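Local structure of NAD nucleotidase (Haemophilus influenzae, 3ZTV) at residues Ala269-Gly275 and Arg288-Leu294. The protein degrades NAD to adenosine and nicotinamide riboside in the periplasm, combining NAD pyrophosphatase with 5'-nucleotidase activity. Coordinates in Å, arbitrary orientation, origin at the centre of the assembly. Numbering follows the deposited sequence.
Sequences AVVGDLG and RKIPHVL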
# COMPACT_ATOMS: atom_id res chain seq x y z
N ALA A 269 15.14 -28.90 10.16
CA ALA A 269 16.32 -29.55 9.56
C ALA A 269 17.62 -28.78 9.71
O ALA A 269 18.69 -29.40 9.65
CB ALA A 269 16.07 -29.83 8.09
N VAL A 270 17.53 -27.46 9.92
CA VAL A 270 18.71 -26.60 9.84
C VAL A 270 18.72 -25.57 10.94
O VAL A 270 17.68 -24.99 11.27
CB VAL A 270 18.77 -25.85 8.46
CG1 VAL A 270 19.73 -24.64 8.49
CG2 VAL A 270 19.16 -26.82 7.36
N VAL A 271 19.90 -25.34 11.51
CA VAL A 271 20.15 -24.14 12.31
C VAL A 271 21.09 -23.25 11.50
O VAL A 271 22.22 -23.64 11.20
CB VAL A 271 20.77 -24.49 13.68
CG1 VAL A 271 21.32 -23.23 14.36
CG2 VAL A 271 19.74 -25.18 14.57
N GLY A 272 20.61 -22.06 11.14
CA GLY A 272 21.45 -21.09 10.45
C GLY A 272 22.31 -20.33 11.45
O GLY A 272 21.86 -20.01 12.54
N ASP A 273 23.53 -20.03 11.04
CA ASP A 273 24.57 -19.48 11.92
C ASP A 273 25.32 -18.40 11.13
O ASP A 273 26.10 -18.71 10.23
CB ASP A 273 25.49 -20.67 12.27
CG ASP A 273 26.74 -20.31 13.05
OD1 ASP A 273 27.00 -19.13 13.34
OD2 ASP A 273 27.49 -21.27 13.37
N LEU A 274 25.00 -17.13 11.41
CA LEU A 274 25.56 -15.98 10.69
C LEU A 274 26.21 -15.02 11.67
O LEU A 274 25.53 -14.41 12.49
CB LEU A 274 24.48 -15.26 9.86
CG LEU A 274 25.02 -14.22 8.86
CD1 LEU A 274 25.65 -14.94 7.69
CD2 LEU A 274 23.92 -13.27 8.38
N GLY A 275 27.53 -14.89 11.58
CA GLY A 275 28.26 -13.92 12.37
C GLY A 275 28.32 -12.61 11.62
O GLY A 275 28.70 -12.56 10.44
N ARG A 288 31.15 -15.02 9.70
CA ARG A 288 30.95 -16.47 9.81
C ARG A 288 29.63 -16.76 9.12
O ARG A 288 28.68 -15.99 9.27
CB ARG A 288 30.89 -16.89 11.29
CG ARG A 288 30.59 -18.37 11.52
CD ARG A 288 30.58 -18.71 13.01
NE ARG A 288 29.55 -17.97 13.71
CZ ARG A 288 29.77 -16.92 14.51
NH1 ARG A 288 30.99 -16.47 14.71
NH2 ARG A 288 28.75 -16.31 15.09
N LYS A 289 29.56 -17.85 8.37
CA LYS A 289 28.33 -18.20 7.65
C LYS A 289 28.27 -19.71 7.48
O LYS A 289 28.97 -20.28 6.64
CB LYS A 289 28.26 -17.48 6.30
CG LYS A 289 29.57 -17.45 5.50
CD LYS A 289 29.36 -16.74 4.17
CE LYS A 289 30.63 -16.77 3.32
NZ LYS A 289 30.95 -18.15 2.85
N ILE A 290 27.45 -20.36 8.30
CA ILE A 290 27.31 -21.81 8.27
C ILE A 290 25.85 -22.22 8.38
O ILE A 290 25.20 -21.94 9.39
CB ILE A 290 28.06 -22.48 9.43
CG1 ILE A 290 29.49 -21.95 9.55
CG2 ILE A 290 28.04 -24.00 9.27
CD1 ILE A 290 30.19 -22.37 10.83
N PRO A 291 25.31 -22.86 7.34
CA PRO A 291 24.00 -23.50 7.47
C PRO A 291 24.17 -24.92 8.01
O PRO A 291 24.57 -25.82 7.26
CB PRO A 291 23.48 -23.52 6.03
CG PRO A 291 24.72 -23.60 5.19
CD PRO A 291 25.85 -22.97 5.97
N HIS A 292 23.88 -25.14 9.29
CA HIS A 292 24.08 -26.46 9.91
C HIS A 292 22.91 -27.39 9.62
O HIS A 292 21.81 -27.17 10.13
CB HIS A 292 24.20 -26.34 11.43
CG HIS A 292 25.38 -25.55 11.90
ND1 HIS A 292 25.35 -24.20 12.16
CD2 HIS A 292 26.64 -25.95 12.20
CE1 HIS A 292 26.53 -23.79 12.58
NE2 HIS A 292 27.34 -24.84 12.62
N VAL A 293 23.15 -28.44 8.84
CA VAL A 293 22.14 -29.48 8.65
C VAL A 293 22.24 -30.50 9.77
O VAL A 293 23.31 -31.08 10.02
CB VAL A 293 22.29 -30.17 7.29
CG1 VAL A 293 21.31 -31.34 7.17
CG2 VAL A 293 22.05 -29.19 6.17
N LEU A 294 21.13 -30.71 10.47
CA LEU A 294 21.07 -31.59 11.63
C LEU A 294 20.76 -33.00 11.16
O LEU A 294 19.67 -33.25 10.64
CB LEU A 294 19.99 -31.10 12.59
CG LEU A 294 20.10 -29.61 12.97
CD1 LEU A 294 18.87 -29.18 13.76
CD2 LEU A 294 21.39 -29.33 13.75
O HOH W 1 25.92 -17.11 14.81
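Strands 270-275 and 288-294 run antiparallel, their axes 4.5 Å apart at 175°, as a beta hairpin in the mixed sheet of the calcineurin-like phosphoesterase domain. Backbone bonding is two-way at the Val-271/His-292 pair (Val-271 N to His-292 O 3.0 Å; His-292 N to Val-271 O 2.9 Å). At Asp-273/Ile-290 it is lopsided: Ile-290 N to Asp-273 O is nearly straight (2.9 Å, 172°), whereas Asp-273 N to Ile-290 O is weak (3.0 Å, 122°). Gly-275 N to Arg-288 O (2.8 Å) and Leu-294 N to Ala-269 O (2.9 Å) tie the ends. Pro-291, lacking an amide hydrogen, sits in a non-hydrogen-bonded pair with Gly-272, so it costs no bond to 270-275.

Polar side chains share the face of Val-271 and Ile-290. Arg-288 NE forms a salt bridge with Asp-273 OD1 (2.8 Å, 169°), and a water joins that OD1 (2.7 Å) to Arg-288 NH2 (3.0 Å). Tyr-60 hydrogen-bonds Asp-273 and makes a cation-pi contact with Arg-288.

Apolar contacts are Val-270 CG2 to Val-293 CG2 (3.9 Å) on the other face and Val-271 CG2 to Leu-294 CD1 (4.2 Å) beneath helix 46-59.

Backbone bonding thus sets the register, while the buried Asp-273 carboxylate is charge-balanced by Arg-288 across the strands.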